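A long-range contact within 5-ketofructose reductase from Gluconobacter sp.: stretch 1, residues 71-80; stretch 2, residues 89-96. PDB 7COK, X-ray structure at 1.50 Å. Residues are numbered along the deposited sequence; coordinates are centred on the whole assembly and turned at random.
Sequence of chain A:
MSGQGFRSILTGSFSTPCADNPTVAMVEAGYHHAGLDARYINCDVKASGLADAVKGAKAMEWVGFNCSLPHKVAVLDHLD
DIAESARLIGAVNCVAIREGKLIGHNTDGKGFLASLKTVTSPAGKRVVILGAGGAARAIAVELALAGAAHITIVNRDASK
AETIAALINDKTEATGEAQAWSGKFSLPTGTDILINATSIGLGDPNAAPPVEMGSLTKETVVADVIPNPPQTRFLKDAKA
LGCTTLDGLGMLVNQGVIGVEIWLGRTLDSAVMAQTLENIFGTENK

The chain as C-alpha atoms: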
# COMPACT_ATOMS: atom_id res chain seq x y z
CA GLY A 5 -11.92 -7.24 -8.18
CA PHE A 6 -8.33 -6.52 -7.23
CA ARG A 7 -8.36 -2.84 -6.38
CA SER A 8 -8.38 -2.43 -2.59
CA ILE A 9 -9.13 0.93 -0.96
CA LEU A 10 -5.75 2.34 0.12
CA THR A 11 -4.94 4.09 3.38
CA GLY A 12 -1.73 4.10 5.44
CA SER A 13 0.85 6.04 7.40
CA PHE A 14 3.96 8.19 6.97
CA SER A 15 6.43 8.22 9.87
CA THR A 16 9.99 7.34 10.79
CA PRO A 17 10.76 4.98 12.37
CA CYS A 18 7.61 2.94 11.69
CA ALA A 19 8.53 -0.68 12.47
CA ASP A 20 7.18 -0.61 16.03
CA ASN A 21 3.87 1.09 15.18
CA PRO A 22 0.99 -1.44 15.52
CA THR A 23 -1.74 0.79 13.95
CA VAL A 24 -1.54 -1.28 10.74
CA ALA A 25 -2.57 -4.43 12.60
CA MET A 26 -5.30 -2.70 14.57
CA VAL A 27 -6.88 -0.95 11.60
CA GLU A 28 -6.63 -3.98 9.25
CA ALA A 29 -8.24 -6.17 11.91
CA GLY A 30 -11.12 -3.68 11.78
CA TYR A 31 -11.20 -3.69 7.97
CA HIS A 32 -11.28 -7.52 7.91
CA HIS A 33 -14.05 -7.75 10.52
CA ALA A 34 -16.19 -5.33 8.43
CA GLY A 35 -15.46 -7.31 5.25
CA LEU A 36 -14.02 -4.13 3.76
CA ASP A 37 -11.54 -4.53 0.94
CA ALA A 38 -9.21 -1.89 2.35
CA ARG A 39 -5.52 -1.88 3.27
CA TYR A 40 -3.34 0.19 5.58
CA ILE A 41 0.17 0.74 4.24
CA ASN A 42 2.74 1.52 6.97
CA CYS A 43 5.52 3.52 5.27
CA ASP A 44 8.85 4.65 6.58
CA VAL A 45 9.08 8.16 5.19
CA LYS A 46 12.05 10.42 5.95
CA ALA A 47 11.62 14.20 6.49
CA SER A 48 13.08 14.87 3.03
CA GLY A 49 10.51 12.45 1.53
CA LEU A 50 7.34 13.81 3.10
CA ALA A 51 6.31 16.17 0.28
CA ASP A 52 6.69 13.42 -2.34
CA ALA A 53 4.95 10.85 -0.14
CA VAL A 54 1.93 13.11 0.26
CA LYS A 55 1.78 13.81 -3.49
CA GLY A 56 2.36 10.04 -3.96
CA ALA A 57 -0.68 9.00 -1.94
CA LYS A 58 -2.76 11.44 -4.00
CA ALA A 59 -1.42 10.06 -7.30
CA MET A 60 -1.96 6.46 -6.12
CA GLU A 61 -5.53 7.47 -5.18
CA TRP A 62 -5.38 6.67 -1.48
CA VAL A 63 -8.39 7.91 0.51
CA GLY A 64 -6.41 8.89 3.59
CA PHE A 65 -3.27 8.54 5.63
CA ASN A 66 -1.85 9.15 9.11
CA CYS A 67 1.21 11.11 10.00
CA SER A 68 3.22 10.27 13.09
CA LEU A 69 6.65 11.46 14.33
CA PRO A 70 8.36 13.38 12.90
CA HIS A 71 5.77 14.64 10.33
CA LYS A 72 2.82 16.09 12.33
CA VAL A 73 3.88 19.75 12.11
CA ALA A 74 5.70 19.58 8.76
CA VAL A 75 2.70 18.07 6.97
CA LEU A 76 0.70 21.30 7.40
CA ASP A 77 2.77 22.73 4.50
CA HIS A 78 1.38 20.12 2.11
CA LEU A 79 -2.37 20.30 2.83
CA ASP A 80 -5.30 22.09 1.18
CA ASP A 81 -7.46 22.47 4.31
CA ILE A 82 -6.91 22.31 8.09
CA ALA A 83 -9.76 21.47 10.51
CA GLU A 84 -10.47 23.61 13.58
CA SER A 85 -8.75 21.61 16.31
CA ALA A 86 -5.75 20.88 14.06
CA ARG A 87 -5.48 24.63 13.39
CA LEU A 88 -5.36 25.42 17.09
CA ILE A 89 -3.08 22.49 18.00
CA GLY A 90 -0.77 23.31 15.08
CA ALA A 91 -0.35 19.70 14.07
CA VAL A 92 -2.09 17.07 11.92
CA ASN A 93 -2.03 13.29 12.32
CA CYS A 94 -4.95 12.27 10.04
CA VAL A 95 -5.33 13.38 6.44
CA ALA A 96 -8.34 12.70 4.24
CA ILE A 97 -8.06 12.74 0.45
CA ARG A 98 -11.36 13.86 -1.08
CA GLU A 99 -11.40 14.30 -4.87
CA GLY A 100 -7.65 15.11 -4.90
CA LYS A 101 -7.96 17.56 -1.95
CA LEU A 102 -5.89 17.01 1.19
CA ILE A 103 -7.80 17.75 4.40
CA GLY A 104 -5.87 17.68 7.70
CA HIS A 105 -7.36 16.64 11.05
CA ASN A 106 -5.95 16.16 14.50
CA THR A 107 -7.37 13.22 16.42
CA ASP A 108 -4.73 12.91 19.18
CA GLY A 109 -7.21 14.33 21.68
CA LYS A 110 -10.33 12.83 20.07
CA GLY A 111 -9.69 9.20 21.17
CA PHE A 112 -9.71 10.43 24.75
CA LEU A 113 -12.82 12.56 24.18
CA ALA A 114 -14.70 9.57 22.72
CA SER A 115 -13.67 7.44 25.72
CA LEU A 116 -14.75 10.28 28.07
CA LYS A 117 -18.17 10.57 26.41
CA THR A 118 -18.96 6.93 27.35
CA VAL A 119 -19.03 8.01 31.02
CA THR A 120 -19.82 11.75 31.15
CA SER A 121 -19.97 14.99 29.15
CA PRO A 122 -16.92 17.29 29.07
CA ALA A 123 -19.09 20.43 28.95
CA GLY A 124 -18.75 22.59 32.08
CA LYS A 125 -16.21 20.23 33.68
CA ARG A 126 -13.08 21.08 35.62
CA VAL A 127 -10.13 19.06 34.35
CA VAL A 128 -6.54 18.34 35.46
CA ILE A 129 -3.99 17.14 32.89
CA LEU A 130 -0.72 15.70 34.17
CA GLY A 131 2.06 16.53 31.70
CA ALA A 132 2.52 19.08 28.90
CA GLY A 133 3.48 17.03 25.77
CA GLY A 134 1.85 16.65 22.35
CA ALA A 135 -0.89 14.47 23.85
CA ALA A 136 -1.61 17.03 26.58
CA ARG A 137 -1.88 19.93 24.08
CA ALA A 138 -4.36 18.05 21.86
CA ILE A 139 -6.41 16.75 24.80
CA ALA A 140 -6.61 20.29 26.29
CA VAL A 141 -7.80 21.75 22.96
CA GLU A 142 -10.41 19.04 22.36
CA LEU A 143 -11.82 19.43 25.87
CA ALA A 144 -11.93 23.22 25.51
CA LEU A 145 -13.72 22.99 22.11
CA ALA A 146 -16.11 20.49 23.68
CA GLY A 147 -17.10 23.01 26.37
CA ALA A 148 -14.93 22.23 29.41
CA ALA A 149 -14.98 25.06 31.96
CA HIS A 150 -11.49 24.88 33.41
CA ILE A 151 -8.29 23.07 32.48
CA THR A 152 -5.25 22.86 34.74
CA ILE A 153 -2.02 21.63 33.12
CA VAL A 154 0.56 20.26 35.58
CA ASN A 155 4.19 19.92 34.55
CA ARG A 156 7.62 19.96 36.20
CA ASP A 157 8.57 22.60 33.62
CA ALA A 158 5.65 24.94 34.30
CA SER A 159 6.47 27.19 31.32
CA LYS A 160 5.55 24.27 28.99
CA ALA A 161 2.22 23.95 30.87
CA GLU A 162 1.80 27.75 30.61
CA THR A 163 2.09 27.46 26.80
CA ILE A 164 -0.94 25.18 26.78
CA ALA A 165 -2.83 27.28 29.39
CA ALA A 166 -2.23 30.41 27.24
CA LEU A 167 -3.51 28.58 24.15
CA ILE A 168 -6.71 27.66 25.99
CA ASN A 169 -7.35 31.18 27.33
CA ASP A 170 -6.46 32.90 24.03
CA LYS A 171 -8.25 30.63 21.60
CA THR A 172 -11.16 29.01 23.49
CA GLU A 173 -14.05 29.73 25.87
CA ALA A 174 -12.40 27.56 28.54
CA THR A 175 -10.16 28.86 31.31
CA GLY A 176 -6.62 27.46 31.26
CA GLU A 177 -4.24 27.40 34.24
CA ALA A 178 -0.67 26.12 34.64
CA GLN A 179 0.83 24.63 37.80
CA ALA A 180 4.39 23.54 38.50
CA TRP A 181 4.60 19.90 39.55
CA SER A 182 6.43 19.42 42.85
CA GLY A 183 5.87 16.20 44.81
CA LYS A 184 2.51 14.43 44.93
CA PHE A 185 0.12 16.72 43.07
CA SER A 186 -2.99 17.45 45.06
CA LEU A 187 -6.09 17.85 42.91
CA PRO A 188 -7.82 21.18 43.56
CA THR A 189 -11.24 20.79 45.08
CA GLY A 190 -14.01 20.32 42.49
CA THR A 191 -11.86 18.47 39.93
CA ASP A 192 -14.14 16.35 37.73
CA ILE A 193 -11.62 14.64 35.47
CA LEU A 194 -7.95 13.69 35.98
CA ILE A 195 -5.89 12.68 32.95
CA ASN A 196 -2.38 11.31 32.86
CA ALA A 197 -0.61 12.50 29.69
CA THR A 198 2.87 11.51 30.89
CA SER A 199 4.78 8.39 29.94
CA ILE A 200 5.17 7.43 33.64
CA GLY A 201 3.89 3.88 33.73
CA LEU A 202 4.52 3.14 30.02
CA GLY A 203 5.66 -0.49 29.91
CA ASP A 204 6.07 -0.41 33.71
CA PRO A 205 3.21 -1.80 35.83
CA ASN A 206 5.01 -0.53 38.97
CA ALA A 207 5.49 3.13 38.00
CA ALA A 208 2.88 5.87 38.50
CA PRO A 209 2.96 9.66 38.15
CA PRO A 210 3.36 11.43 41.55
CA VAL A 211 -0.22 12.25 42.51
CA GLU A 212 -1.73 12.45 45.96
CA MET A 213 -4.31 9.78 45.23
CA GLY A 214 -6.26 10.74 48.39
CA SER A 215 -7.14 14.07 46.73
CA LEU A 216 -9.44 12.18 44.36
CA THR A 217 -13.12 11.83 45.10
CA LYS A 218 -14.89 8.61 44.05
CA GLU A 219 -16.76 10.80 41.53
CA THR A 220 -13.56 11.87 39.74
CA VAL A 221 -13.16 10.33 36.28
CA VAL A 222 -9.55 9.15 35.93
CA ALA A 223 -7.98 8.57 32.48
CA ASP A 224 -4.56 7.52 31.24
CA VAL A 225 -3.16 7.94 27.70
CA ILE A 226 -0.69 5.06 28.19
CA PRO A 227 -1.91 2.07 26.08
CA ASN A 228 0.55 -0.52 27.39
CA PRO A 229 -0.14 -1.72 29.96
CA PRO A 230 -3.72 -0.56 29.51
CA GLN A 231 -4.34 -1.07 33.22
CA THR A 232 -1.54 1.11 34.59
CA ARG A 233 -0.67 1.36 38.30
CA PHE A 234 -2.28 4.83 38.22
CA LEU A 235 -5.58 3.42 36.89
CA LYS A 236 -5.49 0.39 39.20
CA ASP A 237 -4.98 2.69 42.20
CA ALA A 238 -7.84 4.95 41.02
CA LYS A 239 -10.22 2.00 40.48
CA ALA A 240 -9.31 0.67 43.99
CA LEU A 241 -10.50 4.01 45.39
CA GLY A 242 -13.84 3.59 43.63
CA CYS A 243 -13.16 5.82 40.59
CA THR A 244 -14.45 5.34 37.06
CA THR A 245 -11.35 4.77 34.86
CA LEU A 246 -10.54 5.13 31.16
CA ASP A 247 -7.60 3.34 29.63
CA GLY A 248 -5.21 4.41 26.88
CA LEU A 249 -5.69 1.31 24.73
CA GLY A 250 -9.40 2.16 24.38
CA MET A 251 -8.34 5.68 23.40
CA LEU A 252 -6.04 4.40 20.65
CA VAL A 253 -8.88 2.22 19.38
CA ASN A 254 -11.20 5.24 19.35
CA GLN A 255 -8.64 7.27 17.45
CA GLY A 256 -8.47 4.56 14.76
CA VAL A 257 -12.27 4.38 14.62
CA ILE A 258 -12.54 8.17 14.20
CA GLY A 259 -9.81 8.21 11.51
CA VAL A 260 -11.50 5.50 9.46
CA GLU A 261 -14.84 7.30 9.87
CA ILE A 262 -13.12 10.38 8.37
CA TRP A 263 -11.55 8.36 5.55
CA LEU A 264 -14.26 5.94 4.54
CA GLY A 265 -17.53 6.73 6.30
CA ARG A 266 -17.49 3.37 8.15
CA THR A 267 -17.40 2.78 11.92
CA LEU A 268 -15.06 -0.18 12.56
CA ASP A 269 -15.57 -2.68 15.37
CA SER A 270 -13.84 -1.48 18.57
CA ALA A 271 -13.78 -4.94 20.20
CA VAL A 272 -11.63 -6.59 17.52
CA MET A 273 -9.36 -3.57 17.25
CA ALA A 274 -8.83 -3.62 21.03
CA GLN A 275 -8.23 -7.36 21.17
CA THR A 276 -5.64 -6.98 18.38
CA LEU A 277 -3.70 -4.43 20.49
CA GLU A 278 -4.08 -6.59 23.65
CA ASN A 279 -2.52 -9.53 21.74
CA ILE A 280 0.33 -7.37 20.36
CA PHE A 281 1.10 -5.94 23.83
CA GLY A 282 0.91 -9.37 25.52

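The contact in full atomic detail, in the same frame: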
# COMPACT_ATOMS: atom_id res chain seq x y z
N HIS A 71 6.49 13.89 11.38
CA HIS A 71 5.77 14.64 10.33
C HIS A 71 4.55 15.49 10.71
O HIS A 71 4.05 16.23 9.87
CB HIS A 71 5.36 13.70 9.20
CG HIS A 71 6.48 12.85 8.70
ND1 HIS A 71 7.72 13.38 8.41
CD2 HIS A 71 6.55 11.53 8.41
CE1 HIS A 71 8.50 12.41 7.98
NE2 HIS A 71 7.83 11.27 8.00
N LYS A 72 4.11 15.46 11.97
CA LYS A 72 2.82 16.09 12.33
C LYS A 72 2.72 17.59 12.14
O LYS A 72 1.65 18.10 11.86
CB LYS A 72 2.40 15.74 13.77
CG LYS A 72 2.14 14.26 13.99
CD LYS A 72 1.64 14.01 15.41
CE LYS A 72 1.39 12.54 15.68
NZ LYS A 72 1.03 12.38 17.11
N VAL A 73 3.84 18.30 12.32
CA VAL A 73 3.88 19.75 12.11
C VAL A 73 4.22 20.05 10.63
O VAL A 73 3.57 20.87 9.97
CB VAL A 73 4.82 20.47 13.12
CG1 VAL A 73 4.89 21.96 12.83
CG2 VAL A 73 4.29 20.25 14.53
N ALA A 74 5.22 19.35 10.11
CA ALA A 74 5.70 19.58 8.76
C ALA A 74 4.62 19.35 7.71
O ALA A 74 4.55 20.05 6.70
CB ALA A 74 6.90 18.69 8.50
N VAL A 75 3.73 18.39 7.95
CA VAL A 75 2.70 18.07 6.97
C VAL A 75 1.75 19.24 6.69
O VAL A 75 1.16 19.29 5.62
CB VAL A 75 1.94 16.75 7.32
CG1 VAL A 75 0.90 17.00 8.42
CG2 VAL A 75 1.32 16.12 6.08
N LEU A 76 1.63 20.18 7.63
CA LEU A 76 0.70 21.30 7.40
C LEU A 76 1.01 22.05 6.11
O LEU A 76 0.08 22.53 5.45
CB LEU A 76 0.63 22.25 8.59
CG LEU A 76 -0.36 21.87 9.68
CD1 LEU A 76 0.20 20.80 10.60
CD2 LEU A 76 -0.72 23.14 10.46
N ASP A 77 2.29 22.10 5.75
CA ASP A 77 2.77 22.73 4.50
C ASP A 77 2.24 22.09 3.21
O ASP A 77 2.27 22.70 2.13
CB ASP A 77 4.31 22.68 4.43
CG ASP A 77 4.98 23.56 5.44
OD1 ASP A 77 4.47 24.67 5.73
OD2 ASP A 77 6.05 23.14 5.94
N HIS A 78 1.76 20.86 3.31
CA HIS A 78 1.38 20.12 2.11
C HIS A 78 -0.12 19.88 1.95
O HIS A 78 -0.55 19.17 1.02
CB HIS A 78 2.12 18.79 2.10
CG HIS A 78 3.58 18.91 2.38
ND1 HIS A 78 4.44 19.62 1.56
CD2 HIS A 78 4.33 18.45 3.40
CE1 HIS A 78 5.66 19.57 2.06
NE2 HIS A 78 5.62 18.87 3.18
N LEU A 79 -0.92 20.52 2.80
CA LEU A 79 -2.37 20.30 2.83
C LEU A 79 -3.14 21.42 2.17
O LEU A 79 -2.62 22.53 2.01
CB LEU A 79 -2.85 20.13 4.28
CG LEU A 79 -2.12 19.04 5.07
CD1 LEU A 79 -2.55 19.06 6.52
CD2 LEU A 79 -2.29 17.64 4.47
N ASP A 80 -4.39 21.12 1.81
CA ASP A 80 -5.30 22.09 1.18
C ASP A 80 -6.22 22.75 2.20
O ASP A 80 -6.67 23.89 2.00
CB ASP A 80 -6.14 21.41 0.09
CG ASP A 80 -5.31 20.92 -1.09
OD1 ASP A 80 -4.74 21.76 -1.83
OD2 ASP A 80 -5.24 19.69 -1.30
N ILE A 89 -4.19 23.33 17.53
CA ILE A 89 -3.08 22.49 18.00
C ILE A 89 -1.80 22.79 17.22
O ILE A 89 -0.71 22.81 17.79
CB ILE A 89 -3.45 21.00 17.95
CG1 ILE A 89 -4.58 20.71 18.92
CG2 ILE A 89 -2.24 20.13 18.32
CD1 ILE A 89 -5.30 19.39 18.68
N GLY A 90 -1.93 23.02 15.92
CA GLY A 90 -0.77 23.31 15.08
C GLY A 90 -0.10 22.05 14.59
O GLY A 90 1.09 22.05 14.26
N ALA A 91 -0.87 20.98 14.53
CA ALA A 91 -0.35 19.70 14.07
C ALA A 91 -1.50 18.86 13.52
O ALA A 91 -2.64 19.02 13.95
CB ALA A 91 0.36 18.99 15.22
N VAL A 92 -1.16 17.97 12.59
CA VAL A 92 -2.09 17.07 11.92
C VAL A 92 -1.54 15.64 11.96
O VAL A 92 -0.36 15.39 11.66
CB VAL A 92 -2.29 17.53 10.45
CG1 VAL A 92 -2.86 16.40 9.60
CG2 VAL A 92 -3.21 18.72 10.37
N ASN A 93 -2.40 14.69 12.31
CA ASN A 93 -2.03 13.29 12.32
C ASN A 93 -2.94 12.44 11.43
O ASN A 93 -2.69 11.26 11.33
CB ASN A 93 -2.04 12.72 13.74
CG ASN A 93 -3.45 12.61 14.30
OD1 ASN A 93 -4.12 13.61 14.48
ND2 ASN A 93 -3.89 11.40 14.56
N CYS A 94 -3.99 13.02 10.84
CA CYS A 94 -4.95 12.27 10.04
C CYS A 94 -5.37 13.12 8.87
O CYS A 94 -5.97 14.20 9.04
CB CYS A 94 -6.16 11.94 10.90
SG CYS A 94 -7.48 11.03 10.02
N VAL A 95 -5.04 12.65 7.68
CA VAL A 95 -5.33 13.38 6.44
C VAL A 95 -6.34 12.60 5.63
O VAL A 95 -6.18 11.41 5.42
CB VAL A 95 -4.04 13.63 5.60
CG1 VAL A 95 -4.36 14.33 4.26
CG2 VAL A 95 -3.03 14.44 6.40
N ALA A 96 -7.39 13.28 5.18
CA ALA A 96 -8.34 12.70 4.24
C ALA A 96 -8.03 13.24 2.87
O ALA A 96 -7.63 14.42 2.74
CB ALA A 96 -9.75 13.08 4.61

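Contact between residues 71-80 and 89-96 of 5-ketofructose reductase. Stretch 1 is a short, tightly wound segment, with a 3-10 turn at 75-78, laid against stretch 2, which is extended at A91 and V92, turns at N93 and becomes a strand at 94-96. The backbones come closest at its start, where the CA atoms of V73 and A91 lie 4.7 Å apart and those of K72 and V92 5.0 Å; further along they diverge, L79 CA and V95 CA being 8.3 Å apart, and side chains fill the gap. Together the two surfaces bury 414 Å².

H71 does not touch stretch 2: its imidazole leads away and is hydrogen-bonded through NE2 elsewhere in the structure. Its carbonyl serves stretch 1 itself, accepting the amide of V75 (V75 N to H71 O, 2.9 Å).

K72 makes the one hydrogen bond of the contact. Its carbonyl receives the amide of V92 (V92 N to K72 O, 2.9 Å) at a nearly straight N-H...O angle of 171°. Two CA-H...O contacts flank this bond, A91 CA to K72 O at 3.4 Å and K72 CA to V92 O at 3.3 Å, so slightly acidic CA hydrogens add to the polar join between the backbones. The lysine side chain is extended (m, then t throughout). Its aliphatic part runs past N93, with K72 CE 3.9 Å from N93 CB, while the charged NZ finds its hydrogen bond elsewhere. N93 likewise meets the lysine with its methylene, and its amide group is satisfied elsewhere.

V73, exposed and with chi1 in t, reaches the beginning of stretch 2 with its side chain: V73 CG2 lies 3.7 Å from G90 O and 4.2 Å from A91 CB. G90 follows the end of a helix with a positive phi of 85°. At these backbone angles a CB would jam against the carbonyl oxygen of I89, which is reason enough for glycine; no atom of stretch 1 would stand in its way.

A74 is out of reach, but its carbonyl accepts the amide of D77 within stretch 1. The 3-10 turn that follows directs V75 and L76 toward stretch 2 and leaves D77 and H78 out of reach. Buried V75 packs its CG1 3.8 Å from V92 CB. L76 spreads CD1 over the backbone beside the hydrogen bond, 3.7 Å from both A91 CA and V92 N, and the same methyl meets V92 CG2 at 4.0 Å. These are van der Waals contacts, in which hydrocarbon covers the edge of the polar join.

L79 (m, t) lies beyond the turn, and its two methyls bridge the wider gap: L79 CD1 packs 3.9 Å from V92 CG2, and L79 CD2 3.8 Å from V95 CG2. V92 is thus the hub, its amide held by K72 and its side chain touched by V75, L76 and L79. C94 and A96 lie out of reach of stretch 1, whereas V95 between them points toward it. D80, exposed, ends the stretch without contact.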